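Local coordinates for amino acid adenylation domain-containing protein (Bacillus stratosphericus LAMA 585, PDB 6ULY) that probably selects an alpha-keto acid and activates it as an acyl adenylate, serving as the first adenylation domain of a depsipeptide-making nonribosomal peptide synthetase, at residues T23-T28 against Q44-L49; T33-S38 against M260-A265; Q74-H79 against L127-L132. One frame throughout, in Å; residues are numbered along the deposited sequence.

Contact 1 of 3, residues T23-T28 against Q44-L49; sequences TEAAKT and QSYAQL. With SO4 (sulfate ion), chain F.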
loop_
_atom_site.group_PDB
_atom_site.type_symbol
_atom_site.label_atom_id
_atom_site.label_comp_id
_atom_site.label_asym_id
_atom_site.label_seq_id
_atom_site.Cartn_x
_atom_site.Cartn_y
_atom_site.Cartn_z
ATOM N N THR A 23 -38.110 -12.642 -4.513
ATOM C CA THR A 23 -39.474 -13.003 -4.885
ATOM C C THR A 23 -39.682 -14.509 -4.818
ATOM O O THR A 23 -40.621 -14.992 -4.174
ATOM C CB THR A 23 -39.781 -12.471 -6.284
ATOM O OG1 THR A 23 -39.908 -11.046 -6.226
ATOM C CG2 THR A 23 -41.066 -13.084 -6.833
ATOM N N GLU A 24 -38.809 -15.275 -5.476
ATOM C CA GLU A 24 -38.957 -16.726 -5.464
ATOM C C GLU A 24 -38.753 -17.303 -4.070
ATOM O O GLU A 24 -39.363 -18.322 -3.727
ATOM C CB GLU A 24 -37.971 -17.361 -6.444
ATOM C CG GLU A 24 -38.182 -16.954 -7.904
ATOM C CD GLU A 24 -39.510 -17.432 -8.471
ATOM O OE1 GLU A 24 -40.568 -16.929 -8.036
ATOM O OE2 GLU A 24 -39.493 -18.317 -9.352
ATOM N N ALA A 25 -37.900 -16.675 -3.258
ATOM C CA ALA A 25 -37.691 -17.161 -1.899
ATOM C C ALA A 25 -38.911 -16.891 -1.028
ATOM O O ALA A 25 -39.262 -17.711 -0.173
ATOM C CB ALA A 25 -36.450 -16.508 -1.291
ATOM N N ALA A 26 -39.565 -15.744 -1.230
ATOM C CA ALA A 26 -40.759 -15.392 -0.475
ATOM C C ALA A 26 -41.930 -16.322 -0.766
ATOM O O ALA A 26 -42.919 -16.295 -0.026
ATOM C CB ALA A 26 -41.153 -13.943 -0.779
ATOM N N LYS A 27 -41.847 -17.140 -1.819
ATOM C CA LYS A 27 -42.895 -18.109 -2.112
ATOM C C LYS A 27 -42.741 -19.393 -1.311
ATOM O O LYS A 27 -43.703 -20.160 -1.203
ATOM C CB LYS A 27 -42.909 -18.437 -3.608
ATOM C CG LYS A 27 -43.203 -17.237 -4.494
ATOM C CD LYS A 27 -43.122 -17.579 -5.974
ATOM C CE LYS A 27 -43.377 -16.349 -6.832
ATOM N NZ LYS A 27 -43.136 -16.603 -8.285
ATOM N N THR A 28 -41.558 -19.647 -0.754
ATOM C CA THR A 28 -41.355 -20.796 0.111
ATOM C C THR A 28 -41.880 -20.485 1.508
ATOM O O THR A 28 -42.341 -19.377 1.799
ATOM C CB THR A 28 -39.875 -21.176 0.182
ATOM O OG1 THR A 28 -39.172 -20.225 0.996
ATOM C CG2 THR A 28 -39.249 -21.215 -1.213
ATOM N N GLN A 44 -37.721 -14.731 10.846
ATOM C CA GLN A 44 -38.116 -13.794 9.796
ATOM C C GLN A 44 -38.170 -14.596 8.501
ATOM O O GLN A 44 -37.139 -14.797 7.853
ATOM C CB GLN A 44 -37.142 -12.631 9.688
ATOM C CG GLN A 44 -37.536 -11.563 8.670
ATOM C CD GLN A 44 -36.373 -10.644 8.312
ATOM O OE1 GLN A 44 -35.234 -11.090 8.201
ATOM N NE2 GLN A 44 -36.658 -9.356 8.139
ATOM N N SER A 45 -39.364 -15.060 8.144
ATOM C CA SER A 45 -39.522 -15.807 6.907
ATOM C C SER A 45 -39.072 -14.960 5.721
ATOM O O SER A 45 -39.001 -13.729 5.788
ATOM C CB SER A 45 -40.976 -16.231 6.715
ATOM O OG SER A 45 -41.797 -15.102 6.470
ATOM N N TYR A 46 -38.771 -15.637 4.610
ATOM C CA TYR A 46 -38.447 -14.905 3.391
ATOM C C TYR A 46 -39.607 -14.017 2.964
ATOM O O TYR A 46 -39.387 -12.945 2.383
ATOM C CB TYR A 46 -38.063 -15.880 2.280
ATOM C CG TYR A 46 -36.721 -16.547 2.510
ATOM C CD1 TYR A 46 -35.598 -15.799 2.864
ATOM C CD2 TYR A 46 -36.578 -17.922 2.387
ATOM C CE1 TYR A 46 -34.373 -16.404 3.080
ATOM C CE2 TYR A 46 -35.362 -18.535 2.605
ATOM C CZ TYR A 46 -34.259 -17.769 2.949
ATOM O OH TYR A 46 -33.041 -18.370 3.166
ATOM N N ALA A 47 -40.843 -14.431 3.260
ATOM C CA ALA A 47 -41.996 -13.573 3.013
ATOM C C ALA A 47 -41.985 -12.365 3.940
ATOM O O ALA A 47 -42.256 -11.240 3.506
ATOM C CB ALA A 47 -43.292 -14.372 3.190
ATOM N N GLN A 48 -41.675 -12.576 5.220
ATOM C CA GLN A 48 -41.555 -11.452 6.144
ATOM C C GLN A 48 -40.403 -10.538 5.746
ATOM O O GLN A 48 -40.528 -9.307 5.801
ATOM C CB GLN A 48 -41.367 -11.967 7.572
ATOM C CG GLN A 48 -42.614 -12.600 8.187
ATOM C CD GLN A 48 -42.384 -13.066 9.610
ATOM O OE1 GLN A 48 -41.839 -14.146 9.843
ATOM N NE2 GLN A 48 -42.792 -12.248 10.571
ATOM N N LEU A 49 -39.273 -11.119 5.336
ATOM C CA LEU A 49 -38.142 -10.301 4.904
ATOM C C LEU A 49 -38.546 -9.363 3.774
ATOM O O LEU A 49 -38.198 -8.176 3.788
ATOM C CB LEU A 49 -36.983 -11.203 4.477
ATOM C CG LEU A 49 -35.761 -10.524 3.853
ATOM C CD1 LEU A 49 -35.152 -9.484 4.791
ATOM C CD2 LEU A 49 -34.725 -11.569 3.471
HETATM S S SO4 F . -45.571 -9.259 10.916
HETATM O O1 SO4 F . -44.707 -10.250 10.343
HETATM O O2 SO4 F . -44.907 -7.988 10.926
HETATM O O3 SO4 F . -46.773 -9.164 10.138
HETATM O O4 SO4 F . -45.904 -9.636 12.258
#

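Contact 2 of 3, residues T33-S38 against M260-A265; sequences TYIVNS and MDRYRA. With SO4 (sulfate ion), chain O.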
loop_
_atom_site.group_PDB
_atom_site.type_symbol
_atom_site.label_atom_id
_atom_site.label_comp_id
_atom_site.label_asym_id
_atom_site.label_seq_id
_atom_site.Cartn_x
_atom_site.Cartn_y
_atom_site.Cartn_z
ATOM N N THR A 33 -33.512 -17.194 10.709
ATOM C CA THR A 33 -33.648 -17.254 12.159
ATOM C C THR A 33 -32.404 -16.635 12.776
ATOM O O THR A 33 -31.290 -17.114 12.545
ATOM C CB THR A 33 -33.834 -18.692 12.650
ATOM O OG1 THR A 33 -34.566 -19.445 11.677
ATOM C CG2 THR A 33 -34.603 -18.701 13.954
ATOM N N TYR A 34 -32.599 -15.573 13.552
ATOM C CA TYR A 34 -31.513 -14.850 14.197
ATOM C C TYR A 34 -31.401 -15.299 15.648
ATOM O O TYR A 34 -32.364 -15.188 16.413
ATOM C CB TYR A 34 -31.760 -13.344 14.116
ATOM C CG TYR A 34 -32.005 -12.860 12.711
ATOM C CD1 TYR A 34 -30.945 -12.525 11.879
ATOM C CD2 TYR A 34 -33.295 -12.746 12.209
ATOM C CE1 TYR A 34 -31.161 -12.084 10.594
ATOM C CE2 TYR A 34 -33.522 -12.304 10.919
ATOM C CZ TYR A 34 -32.443 -11.975 10.116
ATOM O OH TYR A 34 -32.646 -11.531 8.831
ATOM N N ILE A 35 -30.228 -15.802 16.022
ATOM C CA ILE A 35 -30.000 -16.277 17.381
ATOM C C ILE A 35 -29.775 -15.082 18.296
ATOM O O ILE A 35 -29.016 -14.163 17.967
ATOM C CB ILE A 35 -28.807 -17.245 17.430
ATOM C CG1 ILE A 35 -29.060 -18.424 16.486
ATOM C CG2 ILE A 35 -28.565 -17.712 18.871
ATOM C CD1 ILE A 35 -28.048 -19.550 16.595
ATOM N N VAL A 36 -30.442 -15.090 19.447
ATOM C CA VAL A 36 -30.240 -14.089 20.481
ATOM C C VAL A 36 -29.464 -14.657 21.662
ATOM O O VAL A 36 -28.565 -14.000 22.192
ATOM C CB VAL A 36 -31.592 -13.500 20.942
ATOM C CG1 VAL A 36 -31.380 -12.476 22.048
ATOM C CG2 VAL A 36 -32.330 -12.877 19.763
ATOM N N ASN A 37 -29.792 -15.874 22.082
ATOM C CA ASN A 37 -29.070 -16.561 23.145
ATOM C C ASN A 37 -29.440 -18.040 23.076
ATOM O O ASN A 37 -30.094 -18.488 22.127
ATOM C CB ASN A 37 -29.382 -15.943 24.513
ATOM C CG ASN A 37 -30.868 -15.910 24.815
ATOM O OD1 ASN A 37 -31.506 -16.953 24.961
ATOM N ND2 ASN A 37 -31.425 -14.708 24.919
ATOM N N SER A 38 -29.021 -18.804 24.089
ATOM C CA SER A 38 -29.238 -20.247 24.076
ATOM C C SER A 38 -30.716 -20.621 24.074
ATOM O O SER A 38 -31.058 -21.742 23.679
ATOM C CB SER A 38 -28.549 -20.885 25.282
ATOM O OG SER A 38 -29.147 -20.454 26.494
ATOM N N MET A 260 -25.088 -25.656 15.669
ATOM C CA MET A 260 -25.240 -26.727 14.692
ATOM C C MET A 260 -26.201 -27.791 15.199
ATOM O O MET A 260 -26.988 -28.351 14.429
ATOM C CB MET A 260 -23.885 -27.353 14.378
ATOM C CG MET A 260 -23.012 -26.505 13.475
ATOM S SD MET A 260 -21.282 -26.995 13.560
ATOM C CE MET A 260 -21.333 -28.644 12.870
ATOM N N ASP A 261 -26.151 -28.079 16.498
ATOM C CA ASP A 261 -26.992 -29.117 17.080
ATOM C C ASP A 261 -28.426 -28.634 17.243
ATOM O O ASP A 261 -29.372 -29.324 16.851
ATOM C CB ASP A 261 -26.402 -29.543 18.426
ATOM C CG ASP A 261 -27.360 -30.376 19.250
ATOM O OD1 ASP A 261 -27.244 -31.620 19.221
ATOM O OD2 ASP A 261 -28.225 -29.780 19.925
ATOM N N ARG A 262 -28.596 -27.428 17.786
ATOM C CA ARG A 262 -29.921 -26.918 18.125
ATOM C C ARG A 262 -30.784 -26.698 16.890
ATOM O O ARG A 262 -32.010 -26.826 16.966
ATOM C CB ARG A 262 -29.747 -25.627 18.924
ATOM C CG ARG A 262 -30.954 -24.722 19.101
ATOM C CD ARG A 262 -30.487 -23.506 19.905
ATOM N NE ARG A 262 -31.434 -22.399 19.964
ATOM C CZ ARG A 262 -31.099 -21.156 20.307
ATOM N NH1 ARG A 262 -29.837 -20.861 20.610
ATOM N NH2 ARG A 262 -32.019 -20.202 20.343
ATOM N N TYR A 263 -30.176 -26.377 15.747
ATOM C CA TYR A 263 -30.923 -26.152 14.517
ATOM C C TYR A 263 -30.699 -27.248 13.486
ATOM O O TYR A 263 -31.211 -27.145 12.367
ATOM C CB TYR A 263 -30.563 -24.789 13.931
ATOM C CG TYR A 263 -30.998 -23.638 14.808
ATOM C CD1 TYR A 263 -32.296 -23.144 14.745
ATOM C CD2 TYR A 263 -30.117 -23.054 15.706
ATOM C CE1 TYR A 263 -32.701 -22.093 15.546
ATOM C CE2 TYR A 263 -30.513 -21.999 16.515
ATOM C CZ TYR A 263 -31.805 -21.524 16.433
ATOM O OH TYR A 263 -32.196 -20.474 17.238
ATOM N N ARG A 264 -29.973 -28.305 13.840
ATOM C CA ARG A 264 -29.706 -29.408 12.923
ATOM C C ARG A 264 -29.152 -28.881 11.601
ATOM O O ARG A 264 -29.601 -29.252 10.514
ATOM C CB ARG A 264 -30.966 -30.246 12.702
ATOM C CG ARG A 264 -31.572 -30.787 13.989
ATOM C CD ARG A 264 -32.779 -31.666 13.719
ATOM N NE ARG A 264 -33.914 -31.315 14.573
ATOM C CZ ARG A 264 -34.029 -31.655 15.854
ATOM N NH1 ARG A 264 -33.074 -32.356 16.452
ATOM N NH2 ARG A 264 -35.102 -31.287 16.543
ATOM N N ALA A 265 -28.156 -28.001 11.706
ATOM C CA ALA A 265 -27.584 -27.371 10.526
ATOM C C ALA A 265 -26.949 -28.414 9.618
ATOM O O ALA A 265 -26.299 -29.355 10.080
ATOM C CB ALA A 265 -26.545 -26.326 10.932
HETATM S S SO4 O . -26.159 -17.972 26.612
HETATM O O1 SO4 O . -26.001 -18.201 25.204
HETATM O O2 SO4 O . -24.926 -18.265 27.284
HETATM O O3 SO4 O . -26.515 -16.600 26.838
HETATM O O4 SO4 O . -27.194 -18.825 27.121
#

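Contact 3 of 3, residues Q74-H79 against L127-L132; sequences QFSSNH and LTDDSL. With SO4 (sulfate ion), chain D.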
loop_
_atom_site.group_PDB
_atom_site.type_symbol
_atom_site.label_atom_id
_atom_site.label_comp_id
_atom_site.label_asym_id
_atom_site.label_seq_id
_atom_site.Cartn_x
_atom_site.Cartn_y
_atom_site.Cartn_z
ATOM N N GLN A 74 -23.603 0.265 8.680
ATOM C CA GLN A 74 -22.866 0.220 9.949
ATOM C C GLN A 74 -23.788 -0.472 10.953
ATOM O O GLN A 74 -24.527 0.186 11.690
ATOM C CB GLN A 74 -22.456 1.614 10.408
ATOM C CG GLN A 74 -21.277 2.190 9.643
ATOM C CD GLN A 74 -19.972 1.509 10.000
ATOM O OE1 GLN A 74 -19.248 1.964 10.884
ATOM N NE2 GLN A 74 -19.670 0.408 9.319
ATOM N N PHE A 75 -23.734 -1.801 10.976
ATOM C CA PHE A 75 -24.691 -2.610 11.713
ATOM C C PHE A 75 -23.994 -3.497 12.730
ATOM O O PHE A 75 -22.882 -3.979 12.498
ATOM C CB PHE A 75 -25.521 -3.488 10.767
ATOM C CG PHE A 75 -26.523 -2.720 9.965
ATOM C CD1 PHE A 75 -27.702 -2.282 10.544
ATOM C CD2 PHE A 75 -26.284 -2.428 8.635
ATOM C CE1 PHE A 75 -28.625 -1.567 9.809
ATOM C CE2 PHE A 75 -27.204 -1.713 7.893
ATOM C CZ PHE A 75 -28.375 -1.282 8.478
ATOM N N SER A 76 -24.666 -3.688 13.867
ATOM C CA SER A 76 -24.363 -4.762 14.798
ATOM C C SER A 76 -25.410 -5.865 14.776
ATOM O O SER A 76 -25.118 -6.981 15.216
ATOM C CB SER A 76 -24.251 -4.214 16.228
ATOM O OG SER A 76 -25.466 -3.606 16.635
ATOM N N SER A 77 -26.605 -5.587 14.263
ATOM C CA SER A 77 -27.699 -6.548 14.240
ATOM C C SER A 77 -27.792 -7.194 12.863
ATOM O O SER A 77 -27.933 -6.494 11.855
ATOM C CB SER A 77 -29.023 -5.872 14.591
ATOM O OG SER A 77 -30.110 -6.644 14.110
ATOM N N ASN A 78 -27.734 -8.528 12.832
ATOM C CA ASN A 78 -27.965 -9.252 11.586
ATOM C C ASN A 78 -29.357 -8.972 11.037
ATOM O O ASN A 78 -29.526 -8.767 9.829
ATOM C CB ASN A 78 -27.776 -10.752 11.809
ATOM C CG ASN A 78 -26.327 -11.132 12.014
ATOM O OD1 ASN A 78 -25.427 -10.551 11.402
ATOM N ND2 ASN A 78 -26.088 -12.112 12.879
ATOM N N HIS A 79 -30.369 -8.963 11.909
ATOM C CA HIS A 79 -31.737 -8.727 11.463
ATOM C C HIS A 79 -31.855 -7.394 10.734
ATOM O O HIS A 79 -32.405 -7.319 9.628
ATOM C CB HIS A 79 -32.688 -8.772 12.661
ATOM C CG HIS A 79 -34.097 -8.392 12.329
ATOM N ND1 HIS A 79 -35.040 -9.311 11.920
ATOM C CD2 HIS A 79 -34.725 -7.191 12.346
ATOM C CE1 HIS A 79 -36.189 -8.693 11.704
ATOM N NE2 HIS A 79 -36.023 -7.407 11.953
ATOM N N LEU A 127 -26.492 3.938 7.404
ATOM C CA LEU A 127 -27.606 3.162 7.922
ATOM C C LEU A 127 -27.066 2.216 8.982
ATOM O O LEU A 127 -26.062 1.532 8.750
ATOM C CB LEU A 127 -28.276 2.382 6.791
ATOM C CG LEU A 127 -29.783 2.169 6.831
ATOM C CD1 LEU A 127 -30.518 3.487 6.974
ATOM C CD2 LEU A 127 -30.206 1.450 5.565
ATOM N N THR A 128 -27.726 2.173 10.137
ATOM C CA THR A 128 -27.167 1.486 11.293
ATOM C C THR A 128 -28.299 1.002 12.194
ATOM O O THR A 128 -29.474 1.024 11.815
ATOM C CB THR A 128 -26.201 2.411 12.047
ATOM O OG1 THR A 128 -25.848 1.820 13.304
ATOM C CG2 THR A 128 -26.838 3.772 12.287
ATOM N N ASP A 129 -27.923 0.556 13.390
ATOM C CA ASP A 129 -28.824 0.057 14.415
ATOM C C ASP A 129 -29.138 1.131 15.447
ATOM O O ASP A 129 -28.423 2.125 15.586
ATOM C CB ASP A 129 -28.198 -1.133 15.143
ATOM C CG ASP A 129 -28.047 -2.325 14.262
ATOM O OD1 ASP A 129 -28.945 -2.545 13.427
ATOM O OD2 ASP A 129 -27.035 -3.041 14.403
ATOM N N ASP A 130 -30.206 0.891 16.210
ATOM C CA ASP A 130 -30.459 1.727 17.376
ATOM C C ASP A 130 -29.335 1.591 18.397
ATOM O O ASP A 130 -28.979 2.567 19.066
ATOM C CB ASP A 130 -31.805 1.361 18.005
ATOM C CG ASP A 130 -32.990 1.928 17.236
ATOM O OD1 ASP A 130 -32.929 3.102 16.814
ATOM O OD2 ASP A 130 -33.990 1.202 17.062
ATOM N N SER A 131 -28.753 0.395 18.515
ATOM C CA SER A 131 -27.653 0.170 19.446
ATOM C C SER A 131 -26.358 0.856 19.020
ATOM O O SER A 131 -25.439 0.957 19.839
ATOM C CB SER A 131 -27.410 -1.334 19.606
ATOM O OG SER A 131 -26.830 -1.885 18.437
ATOM N N LEU A 132 -26.259 1.329 17.773
ATOM C CA LEU A 132 -25.055 1.985 17.280
ATOM C C LEU A 132 -25.251 3.433 16.861
ATOM O O LEU A 132 -24.253 4.146 16.705
ATOM C CB LEU A 132 -24.482 1.233 16.069
ATOM C CG LEU A 132 -23.682 -0.046 16.305
ATOM C CD1 LEU A 132 -23.255 -0.623 14.964
ATOM C CD2 LEU A 132 -22.469 0.212 17.184
HETATM S S SO4 D . -29.757 -9.842 15.553
HETATM O O1 SO4 D . -29.995 -8.448 15.838
HETATM O O2 SO4 D . -28.354 -10.090 15.343
HETATM O O3 SO4 D . -30.479 -10.207 14.367
HETATM O O4 SO4 D . -30.208 -10.658 16.632
#

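Contact 1 of 3, residues T23-T28 against Q44-L49
A26 and A47 bring the two backbones to a CA-CA distance of 4.1 Å, where helix 18-26 meets the first turn of helix 46-62. The chain between them forms the hairpin of strands 31-35 and 41-45, at one margin of the large mixed sheet of this adenylation domain of the ANL superfamily. Small side chains permit so close an approach: A47 CB lies 3.8 Å from A26 O, and A26 CB lies as far from Y46 O.

The second helix starts with a capping box. S45 OG accepts from Q48 N at 2.8 Å, and Q48 OE1 accepts in return from S45 N along a nearly straight path (169°). The amide end of Q48 gives NE2 to a sulfate ion, probably taken from the crystallisation liquor.

Y46 has the largest share of the buried surface. Its CG sits anti to the carbonyl carbon (chi1 -71°), 3.8 Å from A25 CB. That methyl lies over one face in a CH-pi contact, 4.2 Å from the Y46 ring centroid. The phenol OH is hydrogen-bonded to C239 O and to Q241 NE2, and V235 of helix 224-237 touches both A25 and Y46. Near the plane of the ring, T28 OG1 stands at its edge, 3.7 Å from Y46 CD2, while donating to A25 O.

Contact 2 of 3, residues T33-S38 against M260-A265
R262 and Y263, at the end of helix 255-262, reach across to I35 and to the loop that follows strand 31-35. R262 has the most surface buried by the contact. Its CG is anti to the backbone N (chi1 165°) and the chain stays extended as far as NE, carrying the guanidinium to the backbone of N37. There NH1 of R262 donates to N37 O at 2.8 Å, bent to 141° at the hydrogen and with the oxygen somewhat out of the guanidinium plane; NH2 adds a weak bond to the same oxygen. The flat group is covered on both sides. S38 O lies over the centre of one face, 3.4 Å above the guanidinium plane of R262, and the opposite face has CE2 of Y263 toward its rim. A carbonyl so placed would be expected to favour the positive charge electrostatically.

This is a junction between a helix end and a sheet strand. Strand 31-35 runs parallel to strand 240-243 in the large mixed sheet, and helix 255-262 closes with a Schellman motif in which R264, at positive phi, leaves the helix. A265 N bonds back to M260 O and R264 N to D261 O.

Y263, the residue before R264, meets I35 tip to tip, with I35 CD1 3.5 Å from Y263 CE2; I242 of the neighbouring strand touches both side chains. Farther round the ring, T33 CG2 approaches Y263 CE1 at 4.2 Å. The hydroxyl of Y263 is hydrogen-bonded to E41 OE1, on the strand paired with 31-35. Beyond the arginine, S38 OG holds a sulfate ion, probably from the crystallisation liquor, through O4 at 2.6 Å, and R255 NH2 binds that ion too.

Contact 3 of 3, residues Q74-H79 against L127-L132
D129 turns its carboxylate toward the loop at S76 and S77, and a single oxygen, OD2, takes three hydrogen bonds there. S76 N meets D129 OD2 nearly head-on, S76 OG comes from the anti side at 2.8 Å, and S77 N from the syn side, the last two somewhat out of the carboxylate plane. Three donors on one oxygen would be expected to favour the charged form of the acid. The other oxygen, D129 OD1, is buried without a polar partner in the model; it lies at the edge of the F75 ring, 3.2 Å from CD1. L127 O and T128 CA cover one face of that ring, the latter as a CH-pi contact. L127 O is also the acceptor for Q74 N, at 2.8 Å and 154°.

S77 is the N-cap of helix 78-91. Its OG accepts from A80 N and binds a sulfate ion, probably from the crystallisation liquor, which also receives the backbone N-H groups of N78 and H79, with R245 NE as a further donor.

Strands 70-74 and 125-128 are parallel neighbours in the seven-stranded mixed sheet; from their ends the chain turns into helices 78-91 and 130-137, and F75 packs on A80, M81 and A84 of the first.

The three contacts lie in one adenylation domain, their centres 20 to 22 Å apart. Contacts 1 and 2 share the hairpin of strands 31-35 and 41-45, and a probable hydrogen bond between Y34 OH and Q44 OE1 (2.7 Å) joins them directly. Contact 3 belongs to the other large mixed sheet, yet Y34 bridges to it: its ring stacks edge-to-face with H79, and Y34 CE1 comes within 3.5 Å of H79 N. Q44 NE2 packs against H79 CE1 at 3.7 Å. The pocket for the keto acyl adenylate is formed by residues between 223 and 453, none of which falls in 23-28, 33-38, 44-49, 74-79 or 127-132.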